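Local coordinates for protein D,D-dipeptidase/D,D-carboxypeptidase (Enterococcus faecalis, PDB 4MUQ) that is a zinc-dependent D,D-peptidase of vancomycin resistance that probably cleaves D-Ala-D-Ala and removes D-Ala from peptide ends, and binds a phosphinate analogue of that dipeptide, at residues Y174-I179 / I213-V218; T5-K10 / D222-I227; I40-I45 / I68-G73. All blocks are in the same frame, centred on the assembly; numbering follows the deposited sequence.

Interaction 1 of 3, residues Y174-I179 / I213-V218; sequences YPHSKI and IEIYYV
Ile213 and Ile215 both project from strand 213-219 toward the first turn of helix 176-183, and their CD1 methyls do most of the touching. Ile215 CD1 meets Ile179 CD1 tip to tip at 3.5 Å, with His176 CE1 3.6 Å away and Pro175 CG at 3.9 Å. Its reach follows from a side chain with CG1 anti to the carbonyl carbon (chi1 -58°) and an extended second torsion. Ile215 CG2 lies at the edge of the imidazole, in its plane. Two residues earlier on the same side of the strand, Ile213 CD1 comes tip to tip with Pro175 CG at 3.9 Å, while Tyr174 crosses Ile213 at about a right angle, CE2 to CD1 4.2 Å.

Behind these contacts, the peptide bond between Tyr174 and Pro175 is cis, and Pro175 CB sits 3.8 Å above one face of the phenol ring, offset toward the rim. Pro175 is at the N-cap, where its O takes the N-H of Ile179; its compact ring suits the place because CG can meet both isoleucines. Phe205 of strand 203-205 packs on Tyr174, Pro175 and Ile179, and His176 is held from both nitrogens, ND1 by Tyr190 OH and NE2 by Thr248 OG1.

Branched aliphatic residues suit this buried seam between helix and C-terminal sheet: its cohesion is apolar, and the imidazole within it has both nitrogens satisfied elsewhere while lending carbon to the isoleucine.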
loop_
_atom_site.group_PDB
_atom_site.type_symbol
_atom_site.label_atom_id
_atom_site.label_comp_id
_atom_site.label_asym_id
_atom_site.label_seq_id
_atom_site.Cartn_x
_atom_site.Cartn_y
_atom_site.Cartn_z
ATOM N N TYR A 174 -7.289 6.093 1.273
ATOM C CA TYR A 174 -8.651 6.276 0.793
ATOM C C TYR A 174 -8.649 7.477 -0.156
ATOM O O TYR A 174 -7.957 8.460 0.095
ATOM C CB TYR A 174 -9.549 6.552 1.996
ATOM C CG TYR A 174 -11.025 6.601 1.705
ATOM C CD1 TYR A 174 -11.788 5.432 1.682
ATOM C CD2 TYR A 174 -11.665 7.808 1.476
ATOM C CE1 TYR A 174 -13.143 5.472 1.423
ATOM C CE2 TYR A 174 -13.030 7.857 1.216
ATOM C CZ TYR A 174 -13.756 6.684 1.193
ATOM O OH TYR A 174 -15.110 6.724 0.937
ATOM N N PRO A 175 -9.447 7.430 -1.241
ATOM C CA PRO A 175 -10.422 6.404 -1.636
ATOM C C PRO A 175 -9.853 5.367 -2.600
ATOM O O PRO A 175 -10.612 4.520 -3.094
ATOM C CB PRO A 175 -11.488 7.230 -2.358
ATOM C CG PRO A 175 -10.680 8.294 -3.051
ATOM C CD PRO A 175 -9.530 8.620 -2.110
ATOM N N HIS A 176 -8.554 5.419 -2.871
ATOM C CA HIS A 176 -7.947 4.487 -3.811
ATOM C C HIS A 176 -8.253 3.043 -3.467
ATOM O O HIS A 176 -8.582 2.255 -4.349
ATOM C CB HIS A 176 -6.439 4.724 -3.887
ATOM C CG HIS A 176 -6.104 6.164 -4.087
ATOM N ND1 HIS A 176 -6.242 6.803 -5.305
ATOM C CD2 HIS A 176 -5.727 7.112 -3.201
ATOM C CE1 HIS A 176 -5.931 8.078 -5.161
ATOM N NE2 HIS A 176 -5.621 8.293 -3.893
ATOM N N SER A 177 -8.156 2.696 -2.185
ATOM C CA SER A 177 -8.429 1.327 -1.758
ATOM C C SER A 177 -9.862 0.901 -2.053
ATOM O O SER A 177 -10.123 -0.267 -2.372
ATOM C CB SER A 177 -8.123 1.166 -0.267
ATOM O OG SER A 177 -8.841 2.109 0.492
ATOM N N LYS A 178 -10.788 1.848 -1.950
ATOM C CA LYS A 178 -12.197 1.570 -2.195
ATOM C C LYS A 178 -12.459 1.405 -3.684
ATOM O O LYS A 178 -13.213 0.514 -4.092
ATOM C CB LYS A 178 -13.074 2.683 -1.621
ATOM C CG LYS A 178 -14.552 2.354 -1.600
ATOM C CD LYS A 178 -14.821 1.189 -0.662
ATOM C CE LYS A 178 -16.319 0.951 -0.527
ATOM N NZ LYS A 178 -16.611 -0.119 0.466
ATOM N N ILE A 179 -11.835 2.258 -4.494
ATOM C CA ILE A 179 -11.987 2.163 -5.941
ATOM C C ILE A 179 -11.418 0.819 -6.399
ATOM O O ILE A 179 -12.013 0.152 -7.238
ATOM C CB ILE A 179 -11.268 3.323 -6.640
ATOM C CG1 ILE A 179 -11.895 4.647 -6.220
ATOM C CG2 ILE A 179 -11.329 3.173 -8.156
ATOM C CD1 ILE A 179 -11.054 5.850 -6.570
ATOM N N ILE A 213 -14.481 13.523 -4.182
ATOM C CA ILE A 213 -13.040 13.446 -4.341
ATOM C C ILE A 213 -12.728 13.239 -5.815
ATOM O O ILE A 213 -13.341 12.396 -6.470
ATOM C CB ILE A 213 -12.450 12.276 -3.529
ATOM C CG1 ILE A 213 -12.823 12.424 -2.048
ATOM C CG2 ILE A 213 -10.939 12.175 -3.739
ATOM C CD1 ILE A 213 -12.510 11.187 -1.216
ATOM N N GLU A 214 -11.796 14.025 -6.340
ATOM C CA GLU A 214 -11.341 13.843 -7.712
ATOM C C GLU A 214 -9.921 13.321 -7.727
ATOM O O GLU A 214 -9.101 13.693 -6.879
ATOM C CB GLU A 214 -11.417 15.150 -8.495
ATOM C CG GLU A 214 -12.831 15.590 -8.809
ATOM C CD GLU A 214 -12.869 16.762 -9.763
ATOM O OE1 GLU A 214 -12.485 17.874 -9.348
ATOM O OE2 GLU A 214 -13.277 16.566 -10.929
ATOM N N ILE A 215 -9.635 12.444 -8.683
ATOM C CA ILE A 215 -8.319 11.827 -8.810
ATOM C C ILE A 215 -7.877 11.905 -10.267
ATOM O O ILE A 215 -8.681 11.682 -11.183
ATOM C CB ILE A 215 -8.370 10.357 -8.401
ATOM C CG1 ILE A 215 -8.884 10.228 -6.971
ATOM C CG2 ILE A 215 -6.991 9.721 -8.485
ATOM C CD1 ILE A 215 -9.187 8.814 -6.576
ATOM N N TYR A 216 -6.610 12.239 -10.489
ATOM C CA TYR A 216 -6.087 12.264 -11.850
ATOM C C TYR A 216 -4.594 11.980 -11.902
ATOM O O TYR A 216 -3.876 12.120 -10.905
ATOM C CB TYR A 216 -6.442 13.572 -12.585
ATOM C CG TYR A 216 -5.896 14.847 -11.980
ATOM C CD1 TYR A 216 -4.746 15.445 -12.490
ATOM C CD2 TYR A 216 -6.539 15.465 -10.914
ATOM C CE1 TYR A 216 -4.254 16.617 -11.951
ATOM C CE2 TYR A 216 -6.053 16.638 -10.369
ATOM C CZ TYR A 216 -4.908 17.208 -10.893
ATOM O OH TYR A 216 -4.418 18.377 -10.355
ATOM N N TYR A 217 -4.146 11.564 -13.080
ATOM C CA TYR A 217 -2.754 11.233 -13.326
ATOM C C TYR A 217 -2.064 12.375 -14.056
ATOM O O TYR A 217 -2.665 13.022 -14.912
ATOM C CB TYR A 217 -2.684 9.961 -14.171
ATOM C CG TYR A 217 -1.303 9.629 -14.683
ATOM C CD1 TYR A 217 -0.352 9.044 -13.853
ATOM C CD2 TYR A 217 -0.955 9.888 -16.000
ATOM C CE1 TYR A 217 0.904 8.736 -14.326
ATOM C CE2 TYR A 217 0.299 9.584 -16.476
ATOM C CZ TYR A 217 1.226 9.005 -15.630
ATOM O OH TYR A 217 2.477 8.701 -16.116
ATOM N N VAL A 218 -0.806 12.620 -13.695
ATOM C CA VAL A 218 0.034 13.611 -14.352
ATOM C C VAL A 218 1.352 12.942 -14.720
ATOM O O VAL A 218 2.088 12.506 -13.840
ATOM C CB VAL A 218 0.328 14.808 -13.422
ATOM C CG1 VAL A 218 1.232 15.817 -14.117
ATOM C CG2 VAL A 218 -0.963 15.476 -12.973
#

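Interaction 2 of 3, residues T5-K10 / D222-I227; sequences TIELEK and DDKTLI
Ile6 and Leu8 form the hydrogen-bonded pairs with Ile227 and Thr225 that join strand 3-9 to strand 224-230 as an antiparallel two-stranded sheet. Each pair exchanges two backbone bonds; Ile6 N to Ile227 O is the shortest, at 2.6 Å and nearly straight (179°), and Leu8 N reaches Thr225 O at 2.9 Å. Between them, CA-H groups approach the carbonyls, as in Leu226 CA to Ile6 O at 3.5 Å.

Apolar contacts occupy the face carrying Ile6, Leu8, Thr225 and Ile227. Leu8 CD1 touches Ile227 CD1 at 3.6 Å, and this face rests on Ile237, Phe245 and Val247 of the neighbouring sheet. Thr225 turns its OG1 to Lys221 N.

The face of Glu7, Glu9, Lys224 and Leu226 is mostly charged, and Asp223 of the preceding loop joins it. A bend at chi4 (64°) sets Lys224 NZ 3.0 Å from Glu9 OE2, a salt bridge whose hydrogen bond is weak. Asp223 OD1 is a longer partner of NZ, at 3.9 Å, and lies 3.7 Å from Glu9 OE1; the lysine would offset that repulsion. Glu7, extended, lays CG beside Leu226 CD2 and brings OE1 near Lys224 CE, beyond a salt bridge to NZ.

The chemistry is thus two-sided: apolar side chains pack both strands onto the neighbouring sheet, while long charged ones suit the more exposed surface.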
loop_
_atom_site.group_PDB
_atom_site.type_symbol
_atom_site.label_atom_id
_atom_site.label_comp_id
_atom_site.label_asym_id
_atom_site.label_seq_id
_atom_site.Cartn_x
_atom_site.Cartn_y
_atom_site.Cartn_z
ATOM N N THR A 5 0.411 26.447 -7.841
ATOM C CA THR A 5 1.252 25.576 -8.644
ATOM C C THR A 5 2.202 24.773 -7.770
ATOM O O THR A 5 2.857 25.317 -6.879
ATOM C CB THR A 5 2.068 26.387 -9.668
ATOM O OG1 THR A 5 1.176 27.190 -10.445
ATOM C CG2 THR A 5 2.842 25.464 -10.597
ATOM N N ILE A 6 2.259 23.475 -8.036
ATOM C CA ILE A 6 3.188 22.586 -7.358
ATOM C C ILE A 6 4.231 22.139 -8.370
ATOM O O ILE A 6 3.899 21.635 -9.444
ATOM C CB ILE A 6 2.465 21.352 -6.800
ATOM C CG1 ILE A 6 1.244 21.770 -5.971
ATOM C CG2 ILE A 6 3.419 20.480 -5.979
ATOM C CD1 ILE A 6 1.581 22.520 -4.698
ATOM N N GLU A 7 5.495 22.342 -8.023
ATOM C CA GLU A 7 6.603 22.013 -8.899
ATOM C C GLU A 7 7.359 20.812 -8.339
ATOM O O GLU A 7 7.899 20.874 -7.233
ATOM C CB GLU A 7 7.519 23.227 -8.992
ATOM C CG GLU A 7 8.703 23.094 -9.912
ATOM C CD GLU A 7 9.490 24.387 -9.982
ATOM O OE1 GLU A 7 10.543 24.475 -9.315
ATOM O OE2 GLU A 7 9.046 25.320 -10.688
ATOM N N LEU A 8 7.398 19.721 -9.098
ATOM C CA LEU A 8 8.007 18.485 -8.610
ATOM C C LEU A 8 9.210 18.041 -9.434
ATOM O O LEU A 8 9.188 18.095 -10.663
ATOM C CB LEU A 8 6.975 17.356 -8.576
ATOM C CG LEU A 8 5.712 17.593 -7.751
ATOM C CD1 LEU A 8 4.621 18.220 -8.593
ATOM C CD2 LEU A 8 5.220 16.313 -7.141
ATOM N N GLU A 9 10.258 17.587 -8.753
ATOM C CA GLU A 9 11.402 17.000 -9.440
ATOM C C GLU A 9 11.043 15.581 -9.854
ATOM O O GLU A 9 10.208 14.945 -9.205
ATOM C CB GLU A 9 12.638 16.987 -8.536
ATOM C CG GLU A 9 13.083 18.368 -8.056
ATOM C CD GLU A 9 13.394 19.321 -9.194
ATOM O OE1 GLU A 9 13.846 18.856 -10.263
ATOM O OE2 GLU A 9 13.183 20.541 -9.022
ATOM N N LYS A 10 11.658 15.088 -10.928
ATOM C CA LYS A 10 11.317 13.762 -11.441
ATOM C C LYS A 10 11.487 12.666 -10.394
ATOM O O LYS A 10 10.714 11.703 -10.355
ATOM C CB LYS A 10 12.104 13.415 -12.710
ATOM C CG LYS A 10 11.786 12.003 -13.205
ATOM C CD LYS A 10 12.081 11.788 -14.674
ATOM C CE LYS A 10 11.476 10.466 -15.118
ATOM N NZ LYS A 10 11.894 10.081 -16.491
ATOM N N ASP A 222 10.865 15.174 -17.861
ATOM C CA ASP A 222 12.247 14.781 -17.601
ATOM C C ASP A 222 12.887 15.569 -16.454
ATOM O O ASP A 222 13.803 15.079 -15.787
ATOM C CB ASP A 222 13.094 14.916 -18.869
ATOM C CG ASP A 222 12.755 13.866 -19.913
ATOM O OD1 ASP A 222 12.173 12.821 -19.545
ATOM O OD2 ASP A 222 13.081 14.086 -21.100
ATOM N N ASP A 223 12.394 16.781 -16.224
ATOM C CA ASP A 223 12.954 17.664 -15.208
ATOM C C ASP A 223 11.923 18.021 -14.136
ATOM O O ASP A 223 11.711 17.264 -13.187
ATOM C CB ASP A 223 13.494 18.933 -15.871
ATOM C CG ASP A 223 14.117 19.889 -14.879
ATOM O OD1 ASP A 223 14.598 19.423 -13.823
ATOM O OD2 ASP A 223 14.118 21.107 -15.157
ATOM N N LYS A 224 11.292 19.182 -14.291
ATOM C CA LYS A 224 10.262 19.629 -13.360
ATOM C C LYS A 224 8.870 19.402 -13.931
ATOM O O LYS A 224 8.589 19.755 -15.078
ATOM C CB LYS A 224 10.443 21.111 -13.021
ATOM C CG LYS A 224 11.485 21.386 -11.949
ATOM C CD LYS A 224 11.909 22.843 -11.952
ATOM C CE LYS A 224 12.991 23.094 -10.910
ATOM N NZ LYS A 224 14.250 22.346 -11.205
ATOM N N THR A 225 8.001 18.823 -13.115
ATOM C CA THR A 225 6.616 18.600 -13.490
ATOM C C THR A 225 5.775 19.649 -12.779
ATOM O O THR A 225 5.951 19.884 -11.582
ATOM C CB THR A 225 6.162 17.183 -13.089
ATOM O OG1 THR A 225 6.954 16.219 -13.795
ATOM C CG2 THR A 225 4.696 16.955 -13.424
ATOM N N LEU A 226 4.877 20.294 -13.514
ATOM C CA LEU A 226 4.035 21.325 -12.927
ATOM C C LEU A 226 2.600 20.842 -12.760
ATOM O O LEU A 226 1.979 20.357 -13.706
ATOM C CB LEU A 226 4.079 22.588 -13.777
ATOM C CG LEU A 226 5.493 23.127 -13.965
ATOM C CD1 LEU A 226 5.487 24.258 -14.985
ATOM C CD2 LEU A 226 6.048 23.605 -12.642
ATOM N N ILE A 227 2.091 20.981 -11.542
ATOM C CA ILE A 227 0.739 20.559 -11.194
ATOM C C ILE A 227 0.030 21.757 -10.581
ATOM O O ILE A 227 0.634 22.506 -9.809
ATOM C CB ILE A 227 0.770 19.400 -10.177
ATOM C CG1 ILE A 227 1.400 18.157 -10.809
ATOM C CG2 ILE A 227 -0.628 19.072 -9.676
ATOM C CD1 ILE A 227 1.487 16.964 -9.873
#

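Interaction 3 of 3, residues I40-I45 / I68-G73; sequences IRFPNI and IVPVSG
Phe42 and Ile45 pack against Val69, Pro70 and Gly73 in an apolar, side-chain-led contact at the rim of the catalytic part of this hedgehog/DD-peptidase fold. Strand 68-72 is an outermost strand of a four-stranded antiparallel sheet; its partner, strand 113-118, supplies the zinc ligand Asp115. The other side of the contact is a type I beta turn from Phe42 to Ile45, closed by Ile45 N to Phe42 O at 3.1 Å. Pro43, with phi near -63°, suits the second position of such a turn, and the turn's two end residues both point their side chains at the strand.

Phe42 carries the ring contact. Its CG is anti to the carbonyl carbon (chi1 -59°), on the strand side, and one face of the ring meets Pro70. Pro70 CD stands over that face, offset toward the rim, 3.7 Å from the ring centroid and 22° off the normal, a CH-pi contact. Pro70 CG also lies 3.5 Å from Phe42 CD2. Val69 crosses Phe42 at about a right angle, bringing CG1 to 3.5 Å from CZ. Proline fits here because its compact ring offers C-H groups to the aromatic face and it has no N-H to satisfy, while its neighbours Val69 and Val71 make the backbone bonds to strand 113-118.

Ile45 continues the packing: CD1 approaches Pro70 CB at 3.9 Å, and CG2 lies near the backbone of Gly73. It was deposited in two conformers, so the finest detail at its tip is doubtful. Val71 and Ser72 together face Asp115 as a classic beta bulge, which lies next to the metal site. Ser72 OG bonds Arg75 NH1, part of the inhibitor pocket, and Gly73 O accepts a hydrogen bond from ND1 of the zinc ligand His108.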
loop_
_atom_site.group_PDB
_atom_site.type_symbol
_atom_site.label_atom_id
_atom_site.label_comp_id
_atom_site.label_asym_id
_atom_site.label_seq_id
_atom_site.Cartn_x
_atom_site.Cartn_y
_atom_site.Cartn_z
ATOM N N ILE A 40 1.882 -0.486 20.976
ATOM C CA ILE A 40 2.603 -0.643 22.252
ATOM C C ILE A 40 2.928 -2.109 22.551
ATOM O O ILE A 40 3.947 -2.426 23.184
ATOM C CB ILE A 40 1.737 -0.056 23.425
ATOM C CG1 ILE A 40 1.763 1.471 23.432
ATOM C CG2 ILE A 40 2.147 -0.604 24.785
ATOM C CD1 ILE A 40 3.043 2.059 22.893
ATOM N N ARG A 41 2.052 -2.998 22.102
ATOM C CA ARG A 41 2.199 -4.422 22.371
ATOM C C ARG A 41 3.227 -5.073 21.460
ATOM O O ARG A 41 3.687 -6.183 21.732
ATOM C CB ARG A 41 0.842 -5.128 22.249
ATOM C CG ARG A 41 -0.125 -4.776 23.375
ATOM C CD ARG A 41 -1.578 -5.107 23.012
ATOM N NE ARG A 41 -2.139 -4.138 22.073
ATOM C CZ ARG A 41 -3.428 -4.065 21.754
ATOM N NH1 ARG A 41 -4.299 -4.903 22.313
ATOM N NH2 ARG A 41 -3.850 -3.151 20.891
ATOM N N PHE A 42 3.603 -4.370 20.391
ATOM C CA PHE A 42 4.558 -4.882 19.408
ATOM C C PHE A 42 5.571 -3.808 19.007
ATOM O O PHE A 42 5.555 -3.308 17.871
ATOM C CB PHE A 42 3.805 -5.415 18.186
ATOM C CG PHE A 42 2.851 -6.518 18.524
ATOM C CD1 PHE A 42 3.303 -7.824 18.620
ATOM C CD2 PHE A 42 1.520 -6.243 18.796
ATOM C CE1 PHE A 42 2.439 -8.850 18.957
ATOM C CE2 PHE A 42 0.642 -7.262 19.141
ATOM C CZ PHE A 42 1.108 -8.568 19.219
ATOM N N PRO A 43 6.476 -3.456 19.935
ATOM C CA PRO A 43 7.374 -2.313 19.713
ATOM C C PRO A 43 8.324 -2.476 18.532
ATOM O O PRO A 43 8.833 -1.479 18.023
ATOM C CB PRO A 43 8.186 -2.243 21.015
ATOM C CG PRO A 43 8.075 -3.617 21.611
ATOM C CD PRO A 43 6.687 -4.061 21.264
ATOM N N ASN A 44 8.565 -3.706 18.101
ATOM C CA ASN A 44 9.567 -3.927 17.069
ATOM C C ASN A 44 8.966 -4.008 15.673
ATOM O O ASN A 44 9.675 -4.203 14.689
ATOM C CB ASN A 44 10.432 -5.144 17.413
ATOM C CG ASN A 44 11.189 -4.963 18.725
ATOM O OD1 ASN A 44 11.939 -4.003 18.894
ATOM N ND2 ASN A 44 10.967 -5.871 19.669
ATOM N N ILE A 45 7.651 -3.854 15.586
ATOM C CA ILE A 45 6.995 -3.798 14.294
ATOM C C ILE A 45 6.665 -2.354 13.961
ATOM O O ILE A 45 5.749 -1.768 14.528
ATOM C CB ILE A 45 5.743 -4.668 14.262
ATOM C CG1 ILE A 45 6.139 -6.101 14.611
ATOM C CG2 ILE A 45 5.052 -4.575 12.897
ATOM C CD1 ILE A 45 5.263 -7.139 14.014
ATOM N N ILE A 68 -5.960 -10.284 16.583
ATOM C CA ILE A 68 -5.103 -10.099 15.418
ATOM C C ILE A 68 -3.784 -9.504 15.858
ATOM O O ILE A 68 -3.754 -8.519 16.597
ATOM C CB ILE A 68 -5.731 -9.163 14.365
ATOM C CG1 ILE A 68 -7.003 -9.790 13.792
ATOM C CG2 ILE A 68 -4.731 -8.865 13.243
ATOM C CD1 ILE A 68 -7.819 -8.850 12.917
ATOM N N VAL A 69 -2.692 -10.107 15.412
ATOM C CA VAL A 69 -1.380 -9.572 15.730
ATOM C C VAL A 69 -0.613 -9.167 14.475
ATOM O O VAL A 69 -0.720 -9.813 13.422
ATOM C CB VAL A 69 -0.548 -10.560 16.559
ATOM C CG1 VAL A 69 -1.232 -10.843 17.894
ATOM C CG2 VAL A 69 -0.335 -11.835 15.792
ATOM N N PRO A 70 0.146 -8.070 14.580
ATOM C CA PRO A 70 1.036 -7.703 13.484
ATOM C C PRO A 70 2.230 -8.640 13.527
ATOM O O PRO A 70 2.792 -8.885 14.597
ATOM C CB PRO A 70 1.429 -6.266 13.819
ATOM C CG PRO A 70 1.331 -6.180 15.299
ATOM C CD PRO A 70 0.208 -7.109 15.697
ATOM N N VAL A 71 2.568 -9.204 12.380
ATOM C CA VAL A 71 3.633 -10.185 12.263
ATOM C C VAL A 71 4.878 -9.551 11.653
ATOM O O VAL A 71 5.999 -9.839 12.073
ATOM C CB VAL A 71 3.181 -11.409 11.408
ATOM C CG1 VAL A 71 4.355 -12.348 11.134
ATOM C CG2 VAL A 71 2.052 -12.156 12.094
ATOM N N SER A 72 4.681 -8.686 10.665
ATOM C CA SER A 72 5.801 -8.023 10.012
ATOM C C SER A 72 5.317 -6.729 9.406
ATOM O O SER A 72 4.323 -6.724 8.679
ATOM C CB SER A 72 6.376 -8.912 8.907
ATOM O OG SER A 72 7.559 -8.337 8.381
ATOM N N GLY A 73 6.013 -5.636 9.702
ATOM C CA GLY A 73 5.703 -4.332 9.130
ATOM C C GLY A 73 6.849 -3.832 8.278
ATOM O O GLY A 73 7.189 -4.450 7.264
#

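Overall arrangement
Interactions 1 and 2 are neighbours, with centres 20 Å apart, and they meet directly: Val218 CG1 of strand 213-219 packs on Thr225 CG2 at 3.7 Å, so strand 213-219 packs on both the helix and the two-stranded sheet 3-9/224-230. Interaction 2 ties the chain's beginning to its C-terminal part, and the other two are nested within that loop. Interaction 3 stands apart, its nearest atoms about 17 Å from interaction 1 and about 24 Å from interaction 2, across the chain's centre from both. It alone borders the active site: the side chain of Ser72 is about 4 Å from those of Asp115 and His108, and about 6 Å from the bound phosphinate.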